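Local coordinates for protein tetraacyldisaccharide 4'-kinase (Aquifex aeolicus, PDB 4ITL) that probably transfers the gamma-phosphate of ATP to the 4'-position of a tetraacyldisaccharide 1-phosphate, forming lipid IVA in the last step of that precursor's biosynthesis, at residues 57-62 and 106-111; 68-73 and 133-138; 101-106 and 281-286; 227-232 and 272-277. All coordinates share one frame; numbering follows the deposited sequence.

Contact 1. Residues 57-62 and 106-111; sequences YLADLL and KLLPHV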
loop_
_atom_site.group_PDB
_atom_site.type_symbol
_atom_site.label_atom_id
_atom_site.label_comp_id
_atom_site.label_asym_id
_atom_site.label_seq_id
_atom_site.Cartn_x
_atom_site.Cartn_y
_atom_site.Cartn_z
ATOM N N TYR A 57 4.451 -5.550 -5.990
ATOM C CA TYR A 57 5.739 -5.852 -6.581
ATOM C C TYR A 57 6.328 -7.096 -5.931
ATOM O O TYR A 57 6.723 -8.040 -6.605
ATOM C CB TYR A 57 6.652 -4.636 -6.417
ATOM C CG TYR A 57 8.078 -4.885 -6.785
ATOM C CD1 TYR A 57 8.507 -4.760 -8.097
ATOM C CD2 TYR A 57 9.003 -5.248 -5.810
ATOM C CE1 TYR A 57 9.836 -4.990 -8.433
ATOM C CE2 TYR A 57 10.303 -5.499 -6.121
ATOM C CZ TYR A 57 10.723 -5.362 -7.431
ATOM O OH TYR A 57 12.032 -5.611 -7.703
ATOM N N LEU A 58 6.332 -7.112 -4.609
ATOM C CA LEU A 58 6.804 -8.246 -3.849
ATOM C C LEU A 58 6.043 -9.513 -4.230
ATOM O O LEU A 58 6.640 -10.569 -4.516
ATOM C CB LEU A 58 6.622 -7.924 -2.361
ATOM C CG LEU A 58 7.637 -8.361 -1.377
ATOM C CD1 LEU A 58 9.047 -8.005 -1.873
ATOM C CD2 LEU A 58 7.257 -7.649 -0.063
ATOM N N ALA A 59 4.724 -9.408 -4.304
ATOM C CA ALA A 59 3.909 -10.583 -4.640
ATOM C C ALA A 59 4.323 -11.158 -5.981
ATOM O O ALA A 59 4.380 -12.377 -6.146
ATOM C CB ALA A 59 2.437 -10.244 -4.628
ATOM N N ASP A 60 4.667 -10.291 -6.929
ATOM C CA ASP A 60 5.159 -10.751 -8.229
ATOM C C ASP A 60 6.530 -11.383 -8.170
ATOM O O ASP A 60 6.767 -12.355 -8.882
ATOM C CB ASP A 60 5.155 -9.633 -9.277
ATOM C CG ASP A 60 3.751 -9.315 -9.772
ATOM O OD1 ASP A 60 2.971 -10.280 -9.976
ATOM O OD2 ASP A 60 3.419 -8.116 -9.940
ATOM N N LEU A 61 7.392 -10.916 -7.277
ATOM C CA LEU A 61 8.685 -11.555 -7.050
ATOM C C LEU A 61 8.463 -12.987 -6.583
ATOM O O LEU A 61 9.236 -13.879 -6.903
ATOM C CB LEU A 61 9.510 -10.792 -6.019
ATOM C CG LEU A 61 10.062 -9.438 -6.442
ATOM C CD1 LEU A 61 11.072 -8.953 -5.421
ATOM C CD2 LEU A 61 10.691 -9.513 -7.818
ATOM N N LEU A 62 7.407 -13.188 -5.810
ATOM C CA LEU A 62 7.229 -14.381 -4.999
ATOM C C LEU A 62 6.318 -15.389 -5.696
ATOM O O LEU A 62 5.750 -16.265 -5.061
ATOM C CB LEU A 62 6.678 -14.016 -3.625
ATOM C CG LEU A 62 7.697 -13.371 -2.689
ATOM C CD1 LEU A 62 7.029 -12.886 -1.421
ATOM C CD2 LEU A 62 8.819 -14.340 -2.368
ATOM N N LYS A 106 -7.747 -7.795 -6.418
ATOM C CA LYS A 106 -8.140 -7.643 -7.812
ATOM C C LYS A 106 -6.973 -7.559 -8.797
ATOM O O LYS A 106 -7.081 -8.000 -9.929
ATOM C CB LYS A 106 -8.986 -6.402 -8.017
ATOM C CG LYS A 106 -9.545 -6.365 -9.398
ATOM C CD LYS A 106 -10.766 -5.525 -9.460
ATOM C CE LYS A 106 -11.310 -5.505 -10.837
ATOM N NZ LYS A 106 -12.232 -6.644 -11.023
ATOM N N LEU A 107 -5.875 -6.953 -8.375
ATOM C CA LEU A 107 -4.739 -6.771 -9.271
ATOM C C LEU A 107 -3.763 -7.946 -9.148
ATOM O O LEU A 107 -2.849 -8.066 -9.953
ATOM C CB LEU A 107 -4.054 -5.420 -8.992
ATOM C CG LEU A 107 -4.963 -4.239 -9.398
ATOM C CD1 LEU A 107 -4.308 -2.885 -9.209
ATOM C CD2 LEU A 107 -5.391 -4.386 -10.815
ATOM N N LEU A 108 -3.973 -8.806 -8.139
ATOM C CA LEU A 108 -3.124 -9.968 -7.895
ATOM C C LEU A 108 -3.945 -11.270 -7.921
ATOM O O LEU A 108 -4.152 -11.893 -6.894
ATOM C CB LEU A 108 -2.395 -9.857 -6.530
ATOM C CG LEU A 108 -1.518 -8.621 -6.374
ATOM C CD1 LEU A 108 -0.955 -8.537 -4.949
ATOM C CD2 LEU A 108 -0.390 -8.617 -7.409
ATOM N N PRO A 109 -4.356 -11.708 -9.115
ATOM C CA PRO A 109 -5.226 -12.880 -9.250
ATOM C C PRO A 109 -4.581 -14.199 -8.816
ATOM O O PRO A 109 -5.269 -15.201 -8.849
ATOM C CB PRO A 109 -5.581 -12.889 -10.753
ATOM C CG PRO A 109 -4.464 -12.207 -11.416
ATOM C CD PRO A 109 -3.861 -11.218 -10.410
ATOM N N HIS A 110 -3.310 -14.200 -8.412
ATOM C CA HIS A 110 -2.658 -15.431 -8.001
ATOM C C HIS A 110 -2.467 -15.506 -6.449
ATOM O O HIS A 110 -2.015 -16.522 -5.936
ATOM C CB HIS A 110 -1.323 -15.626 -8.777
ATOM C CG HIS A 110 -0.293 -14.565 -8.528
ATOM N ND1 HIS A 110 -0.369 -13.293 -9.063
ATOM C CD2 HIS A 110 0.858 -14.594 -7.810
ATOM C CE1 HIS A 110 0.679 -12.588 -8.678
ATOM N NE2 HIS A 110 1.440 -13.360 -7.915
ATOM N N VAL A 111 -2.867 -14.447 -5.722
ATOM C CA VAL A 111 -2.531 -14.230 -4.284
ATOM C C VAL A 111 -3.784 -14.333 -3.400
ATOM O O VAL A 111 -4.866 -14.033 -3.868
ATOM C CB VAL A 111 -1.902 -12.799 -4.133
ATOM C CG1 VAL A 111 -1.775 -12.350 -2.723
ATOM C CG2 VAL A 111 -0.543 -12.742 -4.849
#
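Ala59 lays its methyl group against two side chains of the segment 106-111, CB lying 3.8 Å from Leu108 CD1 and 3.9 Å from Val111 CG2. The alanine offers a single carbon, and the two branched residues close around it from the start and the end of a type I turn, Leu108 to Val111, that Val111 N fastens by bonding to Leu108 O. The torsion of Val111 (chi1 168°) sets CG1 anti to the backbone N and leaves CG2 as the branch that meets the alanine. The same CG2 also lies over one face of the His110 ring, offset toward its rim. That ring, poorly ordered, turns its edge to Ala59 O, which lies near the ring plane, 3.6 Å from NE2. His110 CE1 is 3.5 Å from Asp60 OD1, with carboxylate and ring planes 20° apart. Asp60 OD2 is hydrogen-bonded to a glycerol, probably from the crystallisation liquor. Deeper in, Leu108 and Val111 both rest on Ile69 of strand 67-71, so the contact is layered on that strand. This is helix-to-turn packing on one face of the parallel sheet of a P-loop kinase, between the helix that follows the P-loop and the turn leading into strand 112-115.

Contact 2. Residues 68-73 and 133-138; sequences CILSRG and EVFILD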
loop_
_atom_site.group_PDB
_atom_site.type_symbol
_atom_site.label_atom_id
_atom_site.label_comp_id
_atom_site.label_asym_id
_atom_site.label_seq_id
_atom_site.Cartn_x
_atom_site.Cartn_y
_atom_site.Cartn_z
ATOM N N CYS A 68 0.002 -15.085 0.699
ATOM C CA CYS A 68 -1.183 -14.497 1.307
ATOM C C CYS A 68 -0.818 -13.158 1.920
ATOM O O CYS A 68 0.188 -13.022 2.643
ATOM C CB CYS A 68 -1.771 -15.433 2.358
ATOM S SG CYS A 68 -3.263 -14.853 3.145
ATOM N N ILE A 69 -1.625 -12.150 1.610
ATOM C CA ILE A 69 -1.400 -10.802 2.131
ATOM C C ILE A 69 -2.297 -10.679 3.352
ATOM O O ILE A 69 -3.463 -11.074 3.295
ATOM C CB ILE A 69 -1.795 -9.770 1.093
ATOM C CG1 ILE A 69 -0.799 -9.811 -0.062
ATOM C CG2 ILE A 69 -1.782 -8.383 1.690
ATOM C CD1 ILE A 69 -1.282 -9.085 -1.293
ATOM N N LEU A 70 -1.731 -10.238 4.477
ATOM C CA LEU A 70 -2.492 -9.974 5.688
ATOM C C LEU A 70 -2.648 -8.496 5.894
ATOM O O LEU A 70 -1.651 -7.743 6.063
ATOM C CB LEU A 70 -1.819 -10.578 6.927
ATOM C CG LEU A 70 -1.603 -12.076 6.889
ATOM C CD1 LEU A 70 -0.768 -12.430 8.153
ATOM C CD2 LEU A 70 -2.904 -12.853 6.774
ATOM N N SER A 71 -3.905 -8.069 5.894
ATOM C CA SER A 71 -4.220 -6.669 5.843
ATOM C C SER A 71 -5.189 -6.379 6.970
ATOM O O SER A 71 -5.867 -7.271 7.484
ATOM C CB SER A 71 -4.812 -6.373 4.438
ATOM O OG SER A 71 -5.146 -5.011 4.304
ATOM N N ARG A 72 -5.156 -5.148 7.462
ATOM C CA ARG A 72 -6.210 -4.602 8.315
ATOM C C ARG A 72 -7.560 -4.427 7.616
ATOM O O ARG A 72 -8.598 -4.621 8.232
ATOM C CB ARG A 72 -5.765 -3.299 8.965
ATOM C CG ARG A 72 -6.331 -3.096 10.355
ATOM C CD ARG A 72 -5.455 -2.159 11.162
ATOM N NE ARG A 72 -5.293 -0.871 10.490
ATOM C CZ ARG A 72 -4.151 -0.194 10.372
ATOM N NH1 ARG A 72 -4.154 0.968 9.732
ATOM N NH2 ARG A 72 -3.010 -0.650 10.883
ATOM N N GLY A 73 -7.543 -4.057 6.338
ATOM C CA GLY A 73 -8.741 -3.591 5.655
ATOM C C GLY A 73 -9.437 -2.357 6.198
ATOM O O GLY A 73 -10.571 -2.424 6.661
ATOM N N GLU A 133 2.626 -20.379 1.719
ATOM C CA GLU A 133 4.049 -20.563 2.021
ATOM C C GLU A 133 4.730 -19.287 2.524
ATOM O O GLU A 133 5.847 -19.335 3.007
ATOM C CB GLU A 133 4.773 -21.038 0.769
ATOM C CG GLU A 133 4.323 -22.401 0.315
ATOM C CD GLU A 133 5.023 -22.852 -0.936
ATOM O OE1 GLU A 133 4.543 -22.497 -2.036
ATOM O OE2 GLU A 133 6.052 -23.557 -0.817
ATOM N N VAL A 134 4.069 -18.141 2.380
ATOM C CA VAL A 134 4.643 -16.877 2.840
ATOM C C VAL A 134 3.528 -15.842 3.062
ATOM O O VAL A 134 2.616 -15.712 2.251
ATOM C CB VAL A 134 5.730 -16.338 1.842
ATOM C CG1 VAL A 134 5.136 -16.054 0.457
ATOM C CG2 VAL A 134 6.454 -15.103 2.399
ATOM N N PHE A 135 3.605 -15.122 4.171
ATOM C CA PHE A 135 2.715 -13.998 4.407
ATOM C C PHE A 135 3.419 -12.660 4.160
ATOM O O PHE A 135 4.590 -12.495 4.503
ATOM C CB PHE A 135 2.238 -14.007 5.833
ATOM C CG PHE A 135 1.299 -15.106 6.151
ATOM C CD1 PHE A 135 0.013 -15.096 5.659
ATOM C CD2 PHE A 135 1.703 -16.158 6.969
ATOM C CE1 PHE A 135 -0.861 -16.130 5.976
ATOM C CE2 PHE A 135 0.838 -17.186 7.276
ATOM C CZ PHE A 135 -0.445 -17.157 6.797
ATOM N N ILE A 136 2.693 -11.722 3.558
ATOM C CA ILE A 136 3.128 -10.335 3.478
ATOM C C ILE A 136 2.153 -9.474 4.266
ATOM O O ILE A 136 0.943 -9.452 3.960
ATOM C CB ILE A 136 3.150 -9.820 2.033
ATOM C CG1 ILE A 136 4.093 -10.658 1.152
ATOM C CG2 ILE A 136 3.574 -8.373 1.983
ATOM C CD1 ILE A 136 3.825 -10.437 -0.358
ATOM N N LEU A 137 2.656 -8.724 5.210
ATOM C CA LEU A 137 1.847 -7.774 5.890
ATOM C C LEU A 137 1.891 -6.477 5.116
ATOM O O LEU A 137 2.942 -6.021 4.798
ATOM C CB LEU A 137 2.326 -7.505 7.279
ATOM C CG LEU A 137 2.765 -8.621 8.207
ATOM C CD1 LEU A 137 3.016 -8.103 9.581
ATOM C CD2 LEU A 137 1.796 -9.732 8.222
ATOM N N ASP A 138 0.749 -5.878 4.849
ATOM C CA ASP A 138 0.670 -4.781 3.920
ATOM C C ASP A 138 0.868 -3.475 4.614
ATOM O O ASP A 138 1.266 -2.534 3.987
ATOM C CB ASP A 138 -0.610 -4.811 3.092
ATOM C CG ASP A 138 -1.758 -4.159 3.747
ATOM O OD1 ASP A 138 -2.036 -4.459 4.881
ATOM O OD2 ASP A 138 -2.428 -3.358 3.141
HETATM O O HOH W 1 -3.331 -3.294 6.547
#
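Cys68 N bonds to Val134 O at 3.1 Å, the first rung of a parallel ladder between strands 68-71 and 134-137. Cys68 O then accepts from Ile136 N, and Leu70 N reaches Ile136 O at 2.8 Å. The last rung, Asp138 N to Leu70 O, is longer at 3.3 Å. On one face of the sheet Leu70 packs obliquely against Phe135: its CG is 3.6 Å from Phe135 CD1, and its CD1 meets Leu137 CD2 at 3.7 Å. With SG anti to its backbone N (chi1 -178°), Cys68 presents its sulfur to the edge of the Phe135 ring, 5.1 Å from the centroid. Ile69 and Ile136 occupy the other face, where Ile69 CG2 touches Asp138 CB. At the C-terminal ends the Asp138 carboxylate turns back to Ser71, whose OG is 3.2 Å from Asp138 OD1 in a weak contact; the same OG accepts from Gly73 N, making an ST turn. A water accepts from Arg72 N; its very short approach to Asp138 OD1 is doubtful. An alanine in place of Asp138 would probably leave the Ser71 hydroxyl without its weakly held carboxylate partner and its side chain freer to turn. Further out, helix 119-130 covers Cys68 and Phe135 through Ala126, and Met104 of helix 99-107 lies on Ile69 and Asp138. Adjacent parallel strands of this kind belong to the central sheet of the P-loop NTPase fold, and Asp138, at the C-terminal end of its strand, is about 5 Å from Thr52 of the predicted ATP site, side chain to side chain.

Contact 3. Residues 101-106 and 281-286; sequences PYLMAK and DLIKLQ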
loop_
_atom_site.group_PDB
_atom_site.type_symbol
_atom_site.label_atom_id
_atom_site.label_comp_id
_atom_site.label_asym_id
_atom_site.label_seq_id
_atom_site.Cartn_x
_atom_site.Cartn_y
_atom_site.Cartn_z
ATOM N N PRO A 101 -7.475 -3.797 0.532
ATOM C CA PRO A 101 -7.394 -5.255 0.324
ATOM C C PRO A 101 -8.059 -5.717 -0.983
ATOM O O PRO A 101 -7.542 -6.614 -1.650
ATOM C CB PRO A 101 -8.143 -5.828 1.537
ATOM C CG PRO A 101 -7.969 -4.780 2.589
ATOM C CD PRO A 101 -7.901 -3.444 1.900
ATOM N N TYR A 102 -9.222 -5.151 -1.312
ATOM C CA TYR A 102 -9.930 -5.512 -2.542
ATOM C C TYR A 102 -9.043 -5.180 -3.784
ATOM O O TYR A 102 -8.967 -5.965 -4.727
ATOM C CB TYR A 102 -11.267 -4.795 -2.604
ATOM C CG TYR A 102 -12.116 -5.140 -3.803
ATOM C CD1 TYR A 102 -11.959 -4.432 -4.992
ATOM C CD2 TYR A 102 -13.060 -6.150 -3.761
ATOM C CE1 TYR A 102 -12.693 -4.728 -6.107
ATOM C CE2 TYR A 102 -13.832 -6.456 -4.888
ATOM C CZ TYR A 102 -13.638 -5.727 -6.061
ATOM O OH TYR A 102 -14.350 -5.959 -7.228
ATOM N N LEU A 103 -8.351 -4.041 -3.746
ATOM C CA LEU A 103 -7.541 -3.573 -4.881
ATOM C C LEU A 103 -6.377 -4.551 -5.106
ATOM O O LEU A 103 -6.105 -5.018 -6.236
ATOM C CB LEU A 103 -7.018 -2.174 -4.592
ATOM C CG LEU A 103 -5.906 -1.639 -5.525
ATOM C CD1 LEU A 103 -6.502 -1.248 -6.843
ATOM C CD2 LEU A 103 -5.149 -0.458 -4.895
ATOM N N MET A 104 -5.749 -4.930 -4.016
ATOM C CA MET A 104 -4.676 -5.923 -4.080
ATOM C C MET A 104 -5.169 -7.288 -4.593
ATOM O O MET A 104 -4.571 -7.875 -5.498
ATOM C CB MET A 104 -3.963 -6.017 -2.740
ATOM C CG MET A 104 -3.134 -4.742 -2.456
ATOM S SD MET A 104 -2.099 -4.882 -1.003
ATOM C CE MET A 104 -3.304 -4.921 0.327
ATOM N N ALA A 105 -6.300 -7.748 -4.068
ATOM C CA ALA A 105 -6.878 -8.996 -4.516
ATOM C C ALA A 105 -7.161 -8.906 -5.997
ATOM O O ALA A 105 -6.828 -9.818 -6.756
ATOM C CB ALA A 105 -8.176 -9.300 -3.736
ATOM N N LYS A 106 -7.747 -7.795 -6.418
ATOM C CA LYS A 106 -8.140 -7.643 -7.812
ATOM C C LYS A 106 -6.973 -7.559 -8.797
ATOM O O LYS A 106 -7.081 -8.000 -9.929
ATOM C CB LYS A 106 -8.986 -6.402 -8.017
ATOM C CG LYS A 106 -9.545 -6.365 -9.398
ATOM C CD LYS A 106 -10.766 -5.525 -9.460
ATOM C CE LYS A 106 -11.310 -5.505 -10.837
ATOM N NZ LYS A 106 -12.232 -6.644 -11.023
ATOM N N ASP A 281 -9.284 4.288 -6.712
ATOM C CA ASP A 281 -10.596 4.890 -6.922
ATOM C C ASP A 281 -11.464 4.083 -7.892
ATOM O O ASP A 281 -12.654 3.923 -7.676
ATOM C CB ASP A 281 -10.449 6.341 -7.442
ATOM C CG ASP A 281 -9.533 7.185 -6.543
ATOM O OD1 ASP A 281 -9.995 7.540 -5.438
ATOM O OD2 ASP A 281 -8.365 7.468 -6.915
ATOM N N LEU A 282 -10.877 3.603 -8.978
ATOM C CA LEU A 282 -11.645 2.946 -10.022
ATOM C C LEU A 282 -12.332 1.657 -9.530
ATOM O O LEU A 282 -13.324 1.221 -10.118
ATOM C CB LEU A 282 -10.744 2.604 -11.193
ATOM C CG LEU A 282 -11.435 2.213 -12.503
ATOM C CD1 LEU A 282 -12.082 3.394 -13.152
ATOM C CD2 LEU A 282 -10.372 1.638 -13.408
ATOM N N ILE A 283 -11.834 1.031 -8.470
ATOM C CA ILE A 283 -12.485 -0.199 -8.004
ATOM C C ILE A 283 -13.901 0.105 -7.549
ATOM O O ILE A 283 -14.773 -0.776 -7.511
ATOM C CB ILE A 283 -11.742 -0.909 -6.880
ATOM C CG1 ILE A 283 -11.403 0.063 -5.764
ATOM C CG2 ILE A 283 -10.480 -1.605 -7.404
ATOM C CD1 ILE A 283 -11.113 -0.630 -4.480
ATOM N N LYS A 284 -14.124 1.364 -7.206
ATOM C CA LYS A 284 -15.420 1.792 -6.741
ATOM C C LYS A 284 -16.285 2.336 -7.827
ATOM O O LYS A 284 -17.380 2.755 -7.541
ATOM C CB LYS A 284 -15.264 2.867 -5.686
ATOM C CG LYS A 284 -14.380 2.404 -4.514
ATOM C CD LYS A 284 -13.697 3.585 -3.893
ATOM C CE LYS A 284 -12.656 3.172 -2.911
ATOM N NZ LYS A 284 -12.022 4.377 -2.366
ATOM N N LEU A 285 -15.809 2.351 -9.066
ATOM C CA LEU A 285 -16.583 2.938 -10.141
ATOM C C LEU A 285 -16.648 1.992 -11.346
ATOM O O LEU A 285 -16.637 2.412 -12.505
ATOM C CB LEU A 285 -15.951 4.281 -10.527
ATOM C CG LEU A 285 -15.986 5.390 -9.462
ATOM C CD1 LEU A 285 -15.009 6.505 -9.785
ATOM C CD2 LEU A 285 -17.370 5.980 -9.339
ATOM N N GLN A 286 -16.699 0.708 -11.085
ATOM C CA GLN A 286 -16.567 -0.251 -12.176
ATOM C C GLN A 286 -17.770 -0.128 -13.063
ATOM O O GLN A 286 -18.871 0.140 -12.605
ATOM C CB GLN A 286 -16.363 -1.686 -11.668
ATOM C CG GLN A 286 -15.026 -1.873 -10.966
ATOM C CD GLN A 286 -14.860 -3.258 -10.339
ATOM O OE1 GLN A 286 -14.871 -4.258 -11.039
ATOM N NE2 GLN A 286 -14.672 -3.305 -9.004
#
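The side-chain amide nitrogen of Gln286 is gripped twice: NE2 donates to Ile283 O of its own segment at 2.9 Å and, across the contact, to Tyr102 OH at 3.2 Å. Both bonds are nearly straight, 176° and 170° at the hydrogen, and both acceptors lie within 2° of the amide plane. Two N-H groups used in one plane fix the rotation of the amide, while the phenol ring is inclined at 47° to it. The other end of the amide, OE1, is directed to Lys106 and lies 3.6 Å from its NZ, a looser polar approach than either NE2 bond. The lysine reaches there with a chain bent only at its last torsion, running past the glutamine in the opposite direction. Ile283 supplies the apolar part of the contact. Its CD1 comes within 3.9 Å of Tyr102 CD1, and its CG2 sits at the edge of the same ring, in plane. That CG2 also meets Leu103 CD1 at 4.0 Å, the two side chains crossing at about a right angle. Phe216 extends the cluster, packing on Ile283 and making a cation-pi contact with Lys106. Helix 99-107 thus lies between the type I turn from Leu282 to Leu285 on this side and, through Leu103 and Met104, helix 51-61, while Met104 also touches Ile69 of strand 67-71.

Contact 4. Residues 227-232 and 272-277; sequences REVIAF and GEIYLT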
loop_
_atom_site.group_PDB
_atom_site.type_symbol
_atom_site.label_atom_id
_atom_site.label_comp_id
_atom_site.label_asym_id
_atom_site.label_seq_id
_atom_site.Cartn_x
_atom_site.Cartn_y
_atom_site.Cartn_z
ATOM N N ARG A 227 -7.982 16.062 -25.403
ATOM C CA ARG A 227 -9.045 16.104 -24.448
ATOM C C ARG A 227 -8.441 16.740 -23.215
ATOM O O ARG A 227 -7.297 16.495 -22.880
ATOM C CB ARG A 227 -9.544 14.688 -24.172
ATOM C CG ARG A 227 -9.923 13.920 -25.445
ATOM C CD ARG A 227 -11.090 14.566 -26.177
ATOM N NE ARG A 227 -12.386 14.161 -25.634
ATOM C CZ ARG A 227 -13.097 14.857 -24.744
ATOM N NH1 ARG A 227 -12.657 16.020 -24.275
ATOM N NH2 ARG A 227 -14.267 14.389 -24.316
ATOM N N GLU A 228 -9.184 17.636 -22.602
ATOM C CA GLU A 228 -8.916 18.051 -21.249
ATOM C C GLU A 228 -9.780 17.120 -20.406
ATOM O O GLU A 228 -10.938 16.867 -20.762
ATOM C CB GLU A 228 -9.382 19.483 -21.037
ATOM C CG GLU A 228 -8.627 20.508 -21.785
ATOM C CD GLU A 228 -9.478 21.739 -22.045
ATOM O OE1 GLU A 228 -10.664 21.580 -22.427
ATOM O OE2 GLU A 228 -8.969 22.862 -21.859
ATOM N N VAL A 229 -9.227 16.592 -19.320
ATOM C CA VAL A 229 -9.947 15.643 -18.487
ATOM C C VAL A 229 -10.322 16.297 -17.173
ATOM O O VAL A 229 -9.774 17.326 -16.787
ATOM C CB VAL A 229 -9.100 14.389 -18.126
ATOM C CG1 VAL A 229 -8.639 13.668 -19.361
ATOM C CG2 VAL A 229 -7.921 14.769 -17.270
ATOM N N ILE A 230 -11.255 15.679 -16.473
ATOM C CA ILE A 230 -11.486 16.028 -15.101
ATOM C C ILE A 230 -10.848 14.911 -14.327
ATOM O O ILE A 230 -11.231 13.760 -14.487
ATOM C CB ILE A 230 -12.972 16.130 -14.782
ATOM C CG1 ILE A 230 -13.562 17.309 -15.546
ATOM C CG2 ILE A 230 -13.165 16.294 -13.286
ATOM C CD1 ILE A 230 -15.069 17.192 -15.866
ATOM N N ALA A 231 -9.832 15.247 -13.533
ATOM C CA ALA A 231 -9.128 14.266 -12.708
ATOM C C ALA A 231 -9.600 14.341 -11.281
ATOM O O ALA A 231 -10.035 15.389 -10.805
ATOM C CB ALA A 231 -7.625 14.488 -12.760
ATOM N N PHE A 232 -9.511 13.213 -10.599
ATOM C CA PHE A 232 -9.844 13.147 -9.186
ATOM C C PHE A 232 -9.252 11.897 -8.539
ATOM O O PHE A 232 -8.931 10.935 -9.222
ATOM C CB PHE A 232 -11.363 13.163 -9.012
ATOM C CG PHE A 232 -12.062 11.951 -9.569
ATOM C CD1 PHE A 232 -12.086 10.755 -8.863
ATOM C CD2 PHE A 232 -12.744 12.019 -10.785
ATOM C CE1 PHE A 232 -12.749 9.636 -9.373
ATOM C CE2 PHE A 232 -13.404 10.903 -11.292
ATOM C CZ PHE A 232 -13.423 9.718 -10.580
ATOM N N GLY A 272 -20.355 13.575 -21.742
ATOM C CA GLY A 272 -19.421 14.246 -22.636
ATOM C C GLY A 272 -18.031 14.449 -22.039
ATOM O O GLY A 272 -17.110 14.828 -22.744
ATOM N N GLU A 273 -17.871 14.196 -20.744
ATOM C CA GLU A 273 -16.582 14.475 -20.083
ATOM C C GLU A 273 -15.779 13.211 -19.932
ATOM O O GLU A 273 -16.333 12.126 -19.859
ATOM C CB GLU A 273 -16.769 15.101 -18.691
ATOM C CG GLU A 273 -17.438 16.471 -18.728
ATOM C CD GLU A 273 -16.568 17.546 -19.387
ATOM O OE1 GLU A 273 -15.329 17.401 -19.415
ATOM O OE2 GLU A 273 -17.121 18.546 -19.877
ATOM N N ILE A 274 -14.462 13.367 -19.876
ATOM C CA ILE A 274 -13.557 12.248 -19.616
ATOM C C ILE A 274 -12.919 12.455 -18.253
ATOM O O ILE A 274 -12.412 13.540 -17.968
ATOM C CB ILE A 274 -12.407 12.178 -20.641
ATOM C CG1 ILE A 274 -12.927 12.192 -22.083
ATOM C CG2 ILE A 274 -11.564 10.935 -20.381
ATOM C CD1 ILE A 274 -13.585 10.876 -22.520
ATOM N N TYR A 275 -12.952 11.406 -17.435
ATOM C CA TYR A 275 -12.485 11.434 -16.064
ATOM C C TYR A 275 -11.277 10.537 -15.924
ATOM O O TYR A 275 -11.245 9.438 -16.499
ATOM C CB TYR A 275 -13.576 10.926 -15.137
ATOM C CG TYR A 275 -14.750 11.850 -15.040
ATOM C CD1 TYR A 275 -14.754 12.885 -14.119
ATOM C CD2 TYR A 275 -15.859 11.703 -15.876
ATOM C CE1 TYR A 275 -15.842 13.766 -14.036
ATOM C CE2 TYR A 275 -16.941 12.568 -15.796
ATOM C CZ TYR A 275 -16.923 13.595 -14.873
ATOM O OH TYR A 275 -17.986 14.458 -14.775
ATOM N N LEU A 276 -10.272 11.040 -15.215
ATOM C CA LEU A 276 -9.039 10.315 -14.962
ATOM C C LEU A 276 -8.761 10.226 -13.467
ATOM O O LEU A 276 -8.805 11.220 -12.754
ATOM C CB LEU A 276 -7.864 10.989 -15.666
ATOM C CG LEU A 276 -6.523 10.265 -15.598
ATOM C CD1 LEU A 276 -6.529 9.017 -16.455
ATOM C CD2 LEU A 276 -5.396 11.189 -16.011
ATOM N N THR A 277 -8.460 9.018 -13.014
ATOM C CA THR A 277 -8.455 8.681 -11.596
ATOM C C THR A 277 -7.457 7.555 -11.376
ATOM O O THR A 277 -6.701 7.222 -12.279
ATOM C CB THR A 277 -9.849 8.298 -11.079
ATOM O OG1 THR A 277 -9.835 8.276 -9.650
ATOM C CG2 THR A 277 -10.274 6.955 -11.604
HETATM O O HOH W 2 -13.570 15.933 -20.171
#
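Phe232 reaches from strand 229-232 over the end of strand 275-277, its hydrogen-bonded neighbour, in a parallel pair flanked by strands 252-258 and 291-300. Its CB leads into a ring whose CG lies between the backbone N and the carbonyl carbon (chi1 66°), a torsion that swings the ring toward the adjacent strand. Along one edge, CD2 and then CE2 approach Tyr275, CE2 lying 3.7 Å from Tyr275 CD1, which is in the plane of the phenylalanine ring. On the other side of the ring CD1 and CE1 meet Thr277, whose CB stands over the face in a CH-pi contact, 4.0 Å from the centroid. The tip, CZ, is 3.9 Å from Thr277 CB and touches Leu285. An alanine at Phe232 would probably open a gap between Tyr275 and Thr277 and leave the threonine CB without its aromatic cover. Beyond the two strands the ring also meets Phe267 and Tyr264. In the backbone, Phe232 N bonds to Leu276 O at 3.0 Å. At the far end Arg227 lays one guanidinium face on Ile274 CG1 and gives NH2 to Gly272 O. Thr277 OG1 donates to Phe232 O at 2.8 Å, from above the carbonyl plane, 39° out of it.

In the fold
Contacts 1, 2 and 3 converge on helix 99-107 and strand 67-71. Contact 1 rests on contact 2 where Leu108 CD1 lies 3.7 Å from Ile69 CD1; contact 3 meets contact 2 through Met104 CE, 3.3 Å from Asp138 OD2. The segments of contacts 1 and 3 overlap at Lys106, which touches the partner segment in contact 3 alone. Contact 4 stands apart, its centre about 34 Å from that of contact 2, but joins contact 3 where Leu285 CD1 is 3.7 Å from Phe232 CZ. The bound ATP analogue touches Leu103 of contact 3. The side chain of Asp138 is about 6 Å from the analogue, that of Thr277 about 8 Å and that of Leu108 about 10 Å.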